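Local atomic coordinates of glycine betaine, L-proline ABC transporter, glycine/betaine/L-proline-binding protein (ProX) (Borrelia burgdorferi, PDB entry 3TMG), a protein that binds glycine betaine and, as a substrate-binding protein of the ABC type, probably hands it to a membrane transporter for uptake. Residues 160-163 with 164-168; 196-200 with 201-205; 220-223 with 224-227; 252-255 with 256-260. One frame throughout, in Å; residues are numbered along the deposited sequence.

Contact 1. Residues 160-163 with 164-168; sequences ESVM and LASLD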
ATOM      1  N   GLU A 160       6.894   7.593  -3.038  1.00 21.11           N
ATOM      2  CA  GLU A 160       6.972   7.327  -1.613  1.00 20.61           C
ATOM      3  C   GLU A 160       8.390   7.688  -1.079  1.00 21.34           C
ATOM      4  O   GLU A 160       8.486   8.300  -0.040  1.00 20.42           O
ATOM      5  CB  GLU A 160       6.629   5.876  -1.259  1.00 20.50           C
ATOM      6  CG  GLU A 160       6.535   5.656   0.267  1.00 21.59           C
ATOM      7  CD  GLU A 160       6.462   4.189   0.719  1.00 24.37           C
ATOM      8  OE1 GLU A 160       6.480   3.305  -0.140  1.00 24.74           O
ATOM      9  OE2 GLU A 160       6.408   3.901   1.947  1.00 24.53           O
ATOM     10  N   SER A 161       9.448   7.302  -1.807  1.00 20.78           N
ATOM     11  CA  SER A 161      10.826   7.549  -1.359  0.70 22.27           C
ATOM     12  C   SER A 161      11.169   9.049  -1.267  1.00 22.20           C
ATOM     13  O   SER A 161      11.752   9.506  -0.264  1.00 23.10           O
ATOM     14  CB  SER A 161      11.823   6.822  -2.268  0.70 22.54           C
ATOM     15  OG  SER A 161      11.770   5.439  -1.982  0.70 20.99           O
ATOM     16  N   VAL A 162      10.794   9.812  -2.287  1.00 22.10           N
ATOM     17  CA  VAL A 162      11.057  11.251  -2.315  1.00 22.87           C
ATOM     18  C   VAL A 162      10.225  11.939  -1.229  1.00 22.38           C
ATOM     19  O   VAL A 162      10.753  12.794  -0.492  1.00 22.74           O
ATOM     20  CB  VAL A 162      10.739  11.882  -3.695  1.00 23.62           C
ATOM     21  CG1 VAL A 162      10.715  13.380  -3.598  1.00 24.53           C
ATOM     22  CG2 VAL A 162      11.743  11.411  -4.727  1.00 24.98           C
ATOM     23  N   MET A 163       8.930  11.568  -1.125  1.00 20.05           N
ATOM     24  CA  MET A 163       8.046  12.135  -0.075  1.00 19.06           C
ATOM     25  C   MET A 163       8.660  11.905   1.323  1.00 18.16           C
ATOM     26  O   MET A 163       8.793  12.835   2.110  1.00 18.58           O
ATOM     27  CB  MET A 163       6.607  11.557  -0.167  1.00 18.27           C
ATOM     28  CG  MET A 163       5.655  12.009   0.949  1.00 18.20           C
ATOM     29  SD  MET A 163       5.792  11.099   2.513  1.00 17.78           S
ATOM     30  CE  MET A 163       4.970   9.587   1.988  1.00 17.24           C
ATOM     31  N   LEU A 164       9.070  10.678   1.606  1.00 17.56           N
ATOM     32  CA  LEU A 164       9.691  10.367   2.916  1.00 18.05           C
ATOM     33  C   LEU A 164      11.045  11.039   3.177  1.00 19.09           C
ATOM     34  O   LEU A 164      11.310  11.469   4.291  1.00 19.20           O
ATOM     35  CB  LEU A 164       9.816   8.873   3.126  1.00 17.44           C
ATOM     36  CG  LEU A 164       8.485   8.103   3.200  1.00 16.83           C
ATOM     37  CD1 LEU A 164       8.822   6.635   3.007  1.00 16.07           C
ATOM     38  CD2 LEU A 164       7.849   8.393   4.561  1.00 16.57           C
ATOM     39  N   ALA A 165      11.892  11.117   2.154  1.00 20.22           N
ATOM     40  CA  ALA A 165      13.128  11.901   2.259  1.00 21.95           C
ATOM     41  C   ALA A 165      12.833  13.388   2.527  1.00 22.80           C
ATOM     42  O   ALA A 165      13.497  14.004   3.360  1.00 23.31           O
ATOM     43  CB  ALA A 165      14.017  11.702   1.016  1.00 22.96           C
ATOM     44  N   SER A 166      11.828  13.968   1.865  1.00 22.14           N
ATOM     45  CA  SER A 166      11.449  15.353   2.163  1.00 23.10           C
ATOM     46  C   SER A 166      10.912  15.545   3.594  1.00 22.91           C
ATOM     47  O   SER A 166      11.224  16.527   4.257  1.00 23.22           O
ATOM     48  CB  SER A 166      10.410  15.875   1.176  1.00 24.06           C
ATOM     49  OG  SER A 166      10.768  15.568  -0.151  1.00 25.26           O
ATOM     50  N   LEU A 167      10.041  14.632   4.041  1.00 21.32           N
ATOM     51  CA  LEU A 167       9.589  14.620   5.452  1.00 21.83           C
ATOM     52  C   LEU A 167      10.772  14.555   6.447  1.00 23.32           C
ATOM     53  O   LEU A 167      10.820  15.320   7.419  1.00 23.07           O
ATOM     54  CB  LEU A 167       8.601  13.430   5.696  1.00 19.43           C
ATOM     55  CG  LEU A 167       8.064  13.214   7.132  1.00 19.50           C
ATOM     56  CD1 LEU A 167       7.238  14.397   7.585  1.00 19.64           C
ATOM     57  CD2 LEU A 167       7.188  11.953   7.178  1.00 17.52           C
ATOM     58  N   ASP A 168      11.693  13.619   6.201  1.00 24.62           N
ATOM     59  CA  ASP A 168      12.894  13.452   7.045  1.00 28.89           C
ATOM     60  C   ASP A 168      13.674  14.779   7.093  1.00 30.44           C
ATOM     61  O   ASP A 168      14.034  15.256   8.163  1.00 31.64           O
ATOM     62  CB  ASP A 168      13.781  12.321   6.503  1.00 30.82           C
ATOM     63  CG  ASP A 168      14.898  11.909   7.485  1.00 36.22           C
ATOM     64  OD1 ASP A 168      14.759  12.064   8.712  1.00 37.85           O
ATOM     65  OD2 ASP A 168      15.937  11.404   7.022  1.00 40.24           O
TER
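L164 lies beside E160, one helical turn earlier, the two side chains running the same way. Its CB sits 3.5 Å from E160 O, the carbonyl that also accepts the backbone N-H of L164, and CG comes closer, 3.2 Å from that oxygen. There the leucine forks. CD1 rests 3.7 Å from E160 CG, against the aliphatic part of the glutamate, while CD2 turns to the neighbouring M163 and meets SD at 4.0 Å. M163 can fold across to it because its thioether chain bends at both chi2 and chi3 (-82° and -75°). It also suits its buried place, where it packs on V179 and L181 of strand 179-183. E160 keeps its chain extended, carrying its carboxylate along the leucine to H185 and the backbone N of G26. On another side of the helix, S166 folds OG back beside its own N (chi1 -47°) and donates to V162 O at 2.8 Å, from above the carbonyl plane. That oxygen therefore takes two bonds, from S166 N and OG. Such a back-bonded serine is a familiar intrahelical motif, here in helix 160-172, whose first residue, E160, has its side chain about 6 Å from the bound trimethyl glycine.

Contact 2. Residues 196-200 with 201-205; sequences LDDPD and LIMGG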
ATOM      1  N   LEU A 196      -4.031  15.116  10.228  1.00 17.28           N
ATOM      2  CA  LEU A 196      -4.968  16.201  10.446  1.00 18.54           C
ATOM      3  C   LEU A 196      -6.385  15.649  10.388  1.00 18.82           C
ATOM      4  O   LEU A 196      -6.678  14.711   9.626  1.00 18.46           O
ATOM      5  CB  LEU A 196      -4.759  17.295   9.381  1.00 18.43           C
ATOM      6  CG  LEU A 196      -3.401  18.002   9.315  1.00 19.23           C
ATOM      7  CD1 LEU A 196      -3.431  19.050   8.197  1.00 19.61           C
ATOM      8  CD2 LEU A 196      -3.047  18.699  10.634  1.00 20.55           C
ATOM      9  N   ASP A 197      -7.278  16.248  11.167  1.00 20.33           N
ATOM     10  CA  ASP A 197      -8.693  15.889  11.131  1.00 21.80           C
ATOM     11  C   ASP A 197      -9.298  16.135   9.737  1.00 20.82           C
ATOM     12  O   ASP A 197      -8.953  17.088   9.072  1.00 20.82           O
ATOM     13  CB  ASP A 197      -9.481  16.698  12.202  1.00 24.66           C
ATOM     14  CG  ASP A 197      -9.143  16.264  13.639  1.00 27.44           C
ATOM     15  OD1 ASP A 197      -8.537  15.174  13.847  1.00 29.14           O
ATOM     16  OD2 ASP A 197      -9.489  17.015  14.570  1.00 31.84           O
ATOM     17  N   ASP A 198     -10.235  15.290   9.341  1.00 20.19           N
ATOM     18  CA  ASP A 198     -10.823  15.307   8.003  1.00 19.88           C
ATOM     19  C   ASP A 198     -12.342  15.267   8.237  1.00 20.34           C
ATOM     20  O   ASP A 198     -12.962  14.182   8.212  1.00 21.01           O
ATOM     21  CB  ASP A 198     -10.265  14.079   7.246  1.00 18.51           C
ATOM     22  CG  ASP A 198     -10.966  13.785   5.905  1.00 18.44           C
ATOM     23  OD1 ASP A 198     -11.585  14.716   5.282  1.00 18.82           O
ATOM     24  OD2 ASP A 198     -10.837  12.590   5.483  1.00 17.22           O
ATOM     25  N   PRO A 199     -12.945  16.446   8.515  1.00 21.76           N
ATOM     26  CA  PRO A 199     -14.325  16.545   9.068  1.00 22.58           C
ATOM     27  C   PRO A 199     -15.348  15.821   8.221  1.00 22.78           C
ATOM     28  O   PRO A 199     -16.310  15.247   8.753  1.00 23.34           O
ATOM     29  CB  PRO A 199     -14.644  18.044   9.011  1.00 24.07           C
ATOM     30  CG  PRO A 199     -13.321  18.743   8.901  1.00 23.62           C
ATOM     31  CD  PRO A 199     -12.253  17.754   8.516  1.00 21.93           C
ATOM     32  N   ASP A 200     -15.170  15.895   6.911  1.00 21.84           N
ATOM     33  CA  ASP A 200     -16.140  15.316   5.996  1.00 22.24           C
ATOM     34  C   ASP A 200     -15.709  13.956   5.423  1.00 20.57           C
ATOM     35  O   ASP A 200     -16.395  13.376   4.553  1.00 19.86           O
ATOM     36  CB  ASP A 200     -16.493  16.333   4.921  1.00 24.39           C
ATOM     37  CG  ASP A 200     -17.322  17.483   5.479  1.00 26.51           C
ATOM     38  OD1 ASP A 200     -17.759  17.401   6.634  1.00 27.20           O
ATOM     39  OD2 ASP A 200     -17.569  18.458   4.756  1.00 27.34           O
ATOM     40  N   LEU A 201     -14.596  13.437   5.957  1.00 18.77           N
ATOM     41  CA  LEU A 201     -14.118  12.067   5.685  1.00 18.17           C
ATOM     42  C   LEU A 201     -13.831  11.837   4.195  1.00 17.86           C
ATOM     43  O   LEU A 201     -14.078  10.778   3.683  1.00 17.34           O
ATOM     44  CB  LEU A 201     -15.125  11.000   6.195  1.00 18.16           C
ATOM     45  CG  LEU A 201     -14.490   9.729   6.778  1.00 17.53           C
ATOM     46  CD1 LEU A 201     -13.791  10.085   8.086  1.00 17.66           C
ATOM     47  CD2 LEU A 201     -15.562   8.671   7.020  1.00 17.47           C
ATOM     48  N   ILE A 202     -13.328  12.852   3.496  1.00 17.56           N
ATOM     49  CA  ILE A 202     -12.985  12.673   2.102  1.00 17.15           C
ATOM     50  C   ILE A 202     -11.904  11.574   1.917  1.00 16.23           C
ATOM     51  O   ILE A 202     -11.914  10.829   0.940  1.00 15.81           O
ATOM     52  CB  ILE A 202     -12.539  14.035   1.497  1.00 17.84           C
ATOM     53  CG1 ILE A 202     -13.588  15.130   1.803  1.00 18.97           C
ATOM     54  CG2 ILE A 202     -12.238  13.896   0.002  1.00 18.02           C
ATOM     55  CD1 ILE A 202     -14.995  14.905   1.207  1.00 20.07           C
ATOM     56  N   MET A 203     -10.979  11.479   2.866  1.00 15.22           N
ATOM     57  CA  MET A 203      -9.926  10.478   2.793  1.00 15.05           C
ATOM     58  C   MET A 203     -10.379   9.085   3.256  1.00 14.34           C
ATOM     59  O   MET A 203      -9.595   8.102   3.179  1.00 13.87           O
ATOM     60  CB  MET A 203      -8.710  10.901   3.623  1.00 15.46           C
ATOM     61  CG  MET A 203      -8.150  12.302   3.324  1.00 17.70           C
ATOM     62  SD  MET A 203      -7.526  12.392   1.647  1.00 19.90           S
ATOM     63  CE  MET A 203      -6.101  11.303   1.683  1.00 18.58           C
ATOM     64  N   GLY A 204     -11.614   8.979   3.744  1.00 14.20           N
ATOM     65  CA  GLY A 204     -12.149   7.662   4.144  1.00 13.71           C
ATOM     66  C   GLY A 204     -11.962   7.405   5.634  1.00 13.37           C
ATOM     67  O   GLY A 204     -11.203   8.106   6.304  1.00 13.09           O
ATOM     68  N   GLY A 205     -12.678   6.418   6.171  1.00 13.56           N
ATOM     69  CA  GLY A 205     -12.436   5.989   7.569  1.00 13.67           C
ATOM     70  C   GLY A 205     -11.324   4.957   7.570  1.00 13.33           C
ATOM     71  O   GLY A 205     -10.402   5.014   6.741  1.00 13.37           O
TER
HETATM   72  O   HOH W   1     -10.312  10.714   7.034  1.00 12.13           O
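The carboxylate of D198 is the flat group that L201, I202 and M203 wrap around. Over one face passes the backbone of L201, with its CA 3.6 Å from D198 CG; on the other side of the plane stands the CG of M203, 3.5 Å from D198 OD2. Two hydrogen bonds arrive on the syn sides of the oxygens, somewhat out of the carboxylate plane. I202 N meets OD1 of D198 at 3.1 Å, in a rather bent bond, and M203 N meets OD2 of D198 at 2.8 Å. With CG anti to the backbone N (chi1 169°), the acid reaches across the bend to both amides. Two successive type I turns, D198 to L201 and L201 to G204, bring those N-H groups round. P199 suits the second position of the first turn, since its ring holds phi near -55°, and L201 N closes that turn on D198 O at 2.9 Å. G204 fits where a CB would press on the carbonyl O of M203. A water donates to D198 OD2 at 2.5 Å and to G204 O at 2.9 Å, tying the acid to the far end of the second turn. Y147 OH also bonds OD1, while M203 packs on V139 and T140 of helix 135-146. Two amides, a tyrosine hydroxyl and a water thus surround one carboxylate, an environment that probably keeps it ionised.

Contact 3. Residues 220-223 with 224-227; sequences DDFD and AYYV
F222 and Y225 lay their rings beside one another at the start of helix 222-230, which D221 opens as its N-cap. The two ring planes are only 19° apart but slid so far, with centroids 6.0 Å apart, that they hardly overlap. They touch instead through F222 CE1 and Y225 CD1, at 3.8 Å. The side chains as a whole are inclined to one another, although the ring planes are nearly parallel. Y226, on the next helical step, turns the edge of its ring to F222, whose CE2 lies near the tyrosine plane in a looser apolar approach; the same ring stacks on H230. D221 serves the helix end. It suits the cap because its short side chain can reach forward to the N-H of A224, which no earlier helical carbonyl would meet, while its own O receives Y225 N at 3.0 Å in a nearly straight bond. D223, by contrast, sends OD2 out to Y275. A224 is small enough to sit against the cap and still touch F39 and Y44. The capping bond itself, A224 N to D221 OD1 at 3.1 Å, comes from above the carboxylate plane, about 70° out of it.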
ATOM      1  N   ASP A 220      -8.783 -22.436 -12.923  1.00 33.88           N
ATOM      2  CA  ASP A 220      -7.528 -22.813 -13.579  1.00 33.88           C
ATOM      3  C   ASP A 220      -6.472 -23.364 -12.666  1.00 33.19           C
ATOM      4  O   ASP A 220      -5.797 -24.311 -13.021  1.00 34.08           O
ATOM      5  CB  ASP A 220      -6.933 -21.620 -14.337  1.00 33.19           C
ATOM      6  CG  ASP A 220      -7.776 -21.206 -15.520  1.00 34.44           C
ATOM      7  OD1 ASP A 220      -8.688 -21.964 -15.876  1.00 36.90           O
ATOM      8  OD2 ASP A 220      -7.551 -20.125 -16.090  1.00 33.78           O
ATOM      9  N   ASP A 221      -6.309 -22.753 -11.502  1.00 31.62           N
ATOM     10  CA  ASP A 221      -5.253 -23.122 -10.592  1.00 31.10           C
ATOM     11  C   ASP A 221      -5.774 -22.914  -9.181  1.00 29.70           C
ATOM     12  O   ASP A 221      -5.610 -21.850  -8.580  1.00 28.17           O
ATOM     13  CB  ASP A 221      -3.989 -22.296 -10.866  1.00 30.68           C
ATOM     14  CG  ASP A 221      -2.809 -22.723 -10.018  1.00 30.89           C
ATOM     15  OD1 ASP A 221      -2.971 -23.536  -9.067  1.00 31.89           O
ATOM     16  OD2 ASP A 221      -1.698 -22.222 -10.305  1.00 31.02           O
ATOM     17  N   PHE A 222      -6.435 -23.938  -8.668  1.00 30.07           N
ATOM     18  CA  PHE A 222      -7.040 -23.820  -7.374  1.00 29.41           C
ATOM     19  C   PHE A 222      -6.045 -23.626  -6.242  1.00 28.02           C
ATOM     20  O   PHE A 222      -6.365 -22.949  -5.257  1.00 26.90           O
ATOM     21  CB  PHE A 222      -7.974 -25.015  -7.063  1.00 31.24           C
ATOM     22  CG  PHE A 222      -8.768 -24.805  -5.808  1.00 31.08           C
ATOM     23  CD1 PHE A 222      -9.601 -23.703  -5.691  1.00 30.43           C
ATOM     24  CD2 PHE A 222      -8.622 -25.650  -4.715  1.00 31.82           C
ATOM     25  CE1 PHE A 222     -10.313 -23.459  -4.509  1.00 30.43           C
ATOM     26  CE2 PHE A 222      -9.350 -25.443  -3.552  1.00 31.43           C
ATOM     27  CZ  PHE A 222     -10.192 -24.349  -3.444  1.00 31.32           C
ATOM     28  N   ASP A 223      -4.863 -24.235  -6.350  1.00 27.95           N
ATOM     29  CA  ASP A 223      -3.816 -24.031  -5.348  1.00 27.14           C
ATOM     30  C   ASP A 223      -3.382 -22.562  -5.252  1.00 24.65           C
ATOM     31  O   ASP A 223      -3.190 -22.037  -4.120  1.00 23.92           O
ATOM     32  CB  ASP A 223      -2.619 -24.932  -5.632  1.00 28.68           C
ATOM     33  CG  ASP A 223      -2.924 -26.409  -5.371  1.00 31.33           C
ATOM     34  OD1 ASP A 223      -3.927 -26.730  -4.706  1.00 31.84           O
ATOM     35  OD2 ASP A 223      -2.146 -27.231  -5.841  1.00 32.56           O
ATOM     36  N   ALA A 224      -3.229 -21.897  -6.409  1.00 23.64           N
ATOM     37  CA  ALA A 224      -2.839 -20.476  -6.417  1.00 22.04           C
ATOM     38  C   ALA A 224      -3.979 -19.624  -5.886  1.00 21.16           C
ATOM     39  O   ALA A 224      -3.746 -18.726  -5.092  1.00 19.90           O
ATOM     40  CB  ALA A 224      -2.405 -19.971  -7.799  1.00 21.95           C
ATOM     41  N   TYR A 225      -5.206 -19.920  -6.320  1.00 22.02           N
ATOM     42  CA  TYR A 225      -6.407 -19.269  -5.770  1.00 21.34           C
ATOM     43  C   TYR A 225      -6.465 -19.368  -4.250  1.00 20.63           C
ATOM     44  O   TYR A 225      -6.710 -18.364  -3.566  1.00 19.46           O
ATOM     45  CB  TYR A 225      -7.659 -19.887  -6.393  1.00 22.98           C
ATOM     46  CG  TYR A 225      -8.952 -19.281  -5.908  1.00 22.88           C
ATOM     47  CD1 TYR A 225      -9.566 -19.746  -4.743  1.00 23.58           C
ATOM     48  CD2 TYR A 225      -9.549 -18.226  -6.593  1.00 22.88           C
ATOM     49  CE1 TYR A 225     -10.759 -19.178  -4.276  1.00 23.90           C
ATOM     50  CE2 TYR A 225     -10.744 -17.661  -6.147  1.00 22.93           C
ATOM     51  CZ  TYR A 225     -11.352 -18.143  -4.991  1.00 23.50           C
ATOM     52  OH  TYR A 225     -12.538 -17.583  -4.509  1.00 24.15           O
ATOM     53  N   TYR A 226      -6.222 -20.566  -3.726  1.00 21.19           N
ATOM     54  CA  TYR A 226      -6.273 -20.819  -2.289  1.00 21.09           C
ATOM     55  C   TYR A 226      -5.301 -19.912  -1.538  1.00 19.58           C
ATOM     56  O   TYR A 226      -5.679 -19.324  -0.535  1.00 19.17           O
ATOM     57  CB  TYR A 226      -5.977 -22.308  -2.021  1.00 22.78           C
ATOM     58  CG  TYR A 226      -6.052 -22.748  -0.575  1.00 23.36           C
ATOM     59  CD1 TYR A 226      -5.083 -22.333   0.351  1.00 22.66           C
ATOM     60  CD2 TYR A 226      -7.085 -23.617  -0.131  1.00 25.11           C
ATOM     61  CE1 TYR A 226      -5.141 -22.739   1.670  1.00 23.28           C
ATOM     62  CE2 TYR A 226      -7.141 -24.046   1.182  1.00 25.49           C
ATOM     63  CZ  TYR A 226      -6.163 -23.622   2.064  1.00 24.82           C
ATOM     64  OH  TYR A 226      -6.248 -24.029   3.378  1.00 25.95           O
ATOM     65  N   VAL A 227      -4.063 -19.760  -2.035  1.00 18.85           N
ATOM     66  CA  VAL A 227      -3.100 -18.893  -1.361  1.00 17.76           C
ATOM     67  C   VAL A 227      -3.586 -17.428  -1.372  1.00 16.80           C
ATOM     68  O   VAL A 227      -3.579 -16.754  -0.330  1.00 15.98           O
ATOM     69  CB  VAL A 227      -1.698 -19.003  -1.980  1.00 17.59           C
ATOM     70  CG1 VAL A 227      -0.739 -18.045  -1.309  1.00 16.79           C
ATOM     71  CG2 VAL A 227      -1.200 -20.444  -1.877  1.00 18.93           C
TER

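Contact 4. Residues 252-255 with 256-260; sequences EYRN and AVEFV
N255 OD1, which has E258 OE2 3.7 Å away, is gripped by two nitrogens of one guanidinium. R254 approaches it side-on, with NE at 3.2 Å and NH2 at 3.0 Å from OD1, and the oxygen lies in the guanidinium plane at its edge. Only the NH2 bond comes near the plane of the amide; NE stands above it. A bend at chi3 (68°) brings the arginine head over to its neighbour. E258, four residues on, runs alongside R254 and completes a salt bridge, R254 NE to E258 OE2 at 3.3 Å. OE2 sits far off the guanidinium plane, so the pair is held electrostatically and not by a directed N-H bond. A long, flexible arginine suits this role: it serves N255 and E258 while its NH2 also pairs with E248. N255 in turn offers ND2 to N245, so the amide is held at both ends. Further round the helix, V257 places CG2 over one face of the Y253 ring, 4.0 Å from its centroid, a CH-pi contact offset toward the rim. The phenol reaches on to E40, and the tyrosine side chain packs on N33 and V37. A256 is small and buried. Y253 and V260 meet helix 26-41 and F259 meets L237 of helix 235-247, with the R254-E258 pair on another flank, as in an amphipathic surface helix, here 252-262.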
ATOM      1  N   GLU A 252      14.678  -6.648  -0.474  1.00 15.98           N
ATOM      2  CA  GLU A 252      13.273  -7.047  -0.183  1.00 16.72           C
ATOM      3  C   GLU A 252      13.032  -8.525  -0.451  1.00 16.35           C
ATOM      4  O   GLU A 252      12.304  -9.183   0.266  1.00 15.41           O
ATOM      5  CB  GLU A 252      12.275  -6.231  -1.006  1.00 18.54           C
ATOM      6  CG  GLU A 252      12.369  -4.729  -0.767  1.00 21.94           C
ATOM      7  CD  GLU A 252      13.277  -4.004  -1.770  1.00 23.99           C
ATOM      8  OE1 GLU A 252      14.341  -4.499  -2.179  1.00 21.86           O
ATOM      9  OE2 GLU A 252      12.900  -2.883  -2.163  1.00 31.16           O
ATOM     10  N   TYR A 253      13.656  -9.066  -1.479  1.00 16.64           N
ATOM     11  CA  TYR A 253      13.426 -10.511  -1.722  1.00 16.93           C
ATOM     12  C   TYR A 253      14.127 -11.393  -0.657  1.00 16.95           C
ATOM     13  O   TYR A 253      13.538 -12.323  -0.112  1.00 16.47           O
ATOM     14  CB  TYR A 253      13.910 -10.888  -3.118  1.00 17.77           C
ATOM     15  CG  TYR A 253      13.842 -12.383  -3.333  1.00 19.30           C
ATOM     16  CD1 TYR A 253      12.617 -13.003  -3.632  1.00 19.48           C
ATOM     17  CD2 TYR A 253      14.994 -13.180  -3.209  1.00 20.56           C
ATOM     18  CE1 TYR A 253      12.533 -14.380  -3.798  1.00 20.37           C
ATOM     19  CE2 TYR A 253      14.927 -14.555  -3.414  1.00 21.92           C
ATOM     20  CZ  TYR A 253      13.685 -15.145  -3.713  1.00 21.54           C
ATOM     21  OH  TYR A 253      13.605 -16.520  -3.917  1.00 22.65           O
ATOM     22  N   ARG A 254      15.405 -11.131  -0.405  1.00 17.33           N
ATOM     23  CA  ARG A 254      16.129 -11.832   0.648  1.00 18.22           C
ATOM     24  C   ARG A 254      15.392 -11.714   1.997  1.00 17.55           C
ATOM     25  O   ARG A 254      15.287 -12.699   2.739  1.00 18.23           O
ATOM     26  CB  ARG A 254      17.563 -11.290   0.785  1.00 19.32           C
ATOM     27  CG  ARG A 254      18.415 -12.033   1.803  1.00 21.03           C
ATOM     28  CD  ARG A 254      19.547 -11.134   2.330  1.00 22.07           C
ATOM     29  NE  ARG A 254      19.027 -10.017   3.160  1.00 21.56           N
ATOM     30  CZ  ARG A 254      19.758  -8.976   3.554  1.00 21.23           C
ATOM     31  NH1 ARG A 254      21.023  -8.847   3.144  1.00 22.78           N
ATOM     32  NH2 ARG A 254      19.221  -8.046   4.307  1.00 20.71           N
ATOM     33  N   ASN A 255      14.908 -10.511   2.328  1.00 16.17           N
ATOM     34  CA  ASN A 255      14.187 -10.311   3.594  1.00 16.00           C
ATOM     35  C   ASN A 255      12.841 -11.028   3.622  1.00 15.85           C
ATOM     36  O   ASN A 255      12.424 -11.520   4.690  1.00 16.55           O
ATOM     37  CB  ASN A 255      13.997  -8.822   3.906  1.00 15.22           C
ATOM     38  CG  ASN A 255      15.317  -8.152   4.215  1.00 15.61           C
ATOM     39  OD1 ASN A 255      16.319  -8.838   4.472  1.00 16.33           O
ATOM     40  ND2 ASN A 255      15.349  -6.828   4.125  1.00 14.63           N
ATOM     41  N   ALA A 256      12.216 -11.184   2.460  1.00 15.09           N
ATOM     42  CA  ALA A 256      11.008 -12.046   2.360  1.00 14.98           C
ATOM     43  C   ALA A 256      11.347 -13.529   2.589  1.00 16.15           C
ATOM     44  O   ALA A 256      10.560 -14.259   3.226  1.00 15.81           O
ATOM     45  CB  ALA A 256      10.308 -11.841   1.003  1.00 14.31           C
ATOM     46  N   VAL A 257      12.460 -13.999   2.024  1.00 17.03           N
ATOM     47  CA  VAL A 257      12.892 -15.361   2.281  1.00 19.19           C
ATOM     48  C   VAL A 257      13.040 -15.576   3.803  1.00 20.07           C
ATOM     49  O   VAL A 257      12.501 -16.546   4.350  1.00 20.95           O
ATOM     50  CB  VAL A 257      14.194 -15.699   1.522  1.00 19.74           C
ATOM     51  CG1 VAL A 257      14.754 -17.051   1.989  1.00 21.21           C
ATOM     52  CG2 VAL A 257      13.926 -15.708   0.027  1.00 19.28           C
ATOM     53  N   GLU A 258      13.774 -14.680   4.475  1.00 20.95           N
ATOM     54  CA  GLU A 258      13.923 -14.721   5.946  1.00 22.57           C
ATOM     55  C   GLU A 258      12.562 -14.670   6.678  1.00 20.77           C
ATOM     56  O   GLU A 258      12.335 -15.446   7.610  1.00 20.53           O
ATOM     57  CB  GLU A 258      14.825 -13.596   6.485  1.00 25.07           C
ATOM     58  CG  GLU A 258      16.228 -13.597   5.907  1.00 31.78           C
ATOM     59  CD  GLU A 258      17.092 -12.455   6.459  1.00 37.25           C
ATOM     60  OE1 GLU A 258      16.920 -12.120   7.661  1.00 42.29           O
ATOM     61  OE2 GLU A 258      17.929 -11.902   5.698  1.00 39.09           O
ATOM     62  N   PHE A 259      11.678 -13.774   6.253  1.00 18.64           N
ATOM     63  CA  PHE A 259      10.328 -13.666   6.869  1.00 18.25           C
ATOM     64  C   PHE A 259       9.578 -15.009   6.849  1.00 18.36           C
ATOM     65  O   PHE A 259       9.008 -15.445   7.863  1.00 19.22           O
ATOM     66  CB  PHE A 259       9.493 -12.598   6.151  1.00 17.10           C
ATOM     67  CG  PHE A 259       8.104 -12.493   6.672  1.00 16.55           C
ATOM     68  CD1 PHE A 259       7.109 -13.324   6.195  1.00 16.68           C
ATOM     69  CD2 PHE A 259       7.783 -11.535   7.617  1.00 16.20           C
ATOM     70  CE1 PHE A 259       5.801 -13.250   6.715  1.00 17.20           C
ATOM     71  CE2 PHE A 259       6.471 -11.418   8.101  1.00 16.32           C
ATOM     72  CZ  PHE A 259       5.476 -12.281   7.656  1.00 16.45           C
ATOM     73  N   VAL A 260       9.609 -15.669   5.705  1.00 18.11           N
ATOM     74  CA  VAL A 260       8.908 -16.953   5.524  1.00 18.87           C
ATOM     75  C   VAL A 260       9.506 -18.067   6.419  1.00 20.52           C
ATOM     76  O   VAL A 260       8.758 -18.854   7.013  1.00 20.41           O
ATOM     77  CB  VAL A 260       8.856 -17.341   4.023  1.00 18.78           C
ATOM     78  CG1 VAL A 260       8.426 -18.807   3.828  1.00 19.55           C
ATOM     79  CG2 VAL A 260       7.900 -16.407   3.277  1.00 17.14           C
TER

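How the contacts relate
The four contacts follow one another along the chain without overlapping, and none touches another. Contacts 1 and 2, with centres about 23 Å apart, belong to one lobe of the two-lobed periplasmic-binding-protein fold; contacts 3 and 4, about 22 Å apart, belong to the other. Centre to centre, contacts 2 and 4 are about 35 Å apart and contacts 1 and 3 about 38 Å, each pair on opposite sides of the chain's centre. Trimethyl glycine binds between the lobes. Contact 1 begins near it, and contact 2 comes near the site through M203, whose side chain is about 5 Å from that of T136, whereas contacts 3 and 4 lie away from the annotated sites. A224 and V227 of contact 3 and Y253 and V260 of contact 4 all pack on helix 26-41.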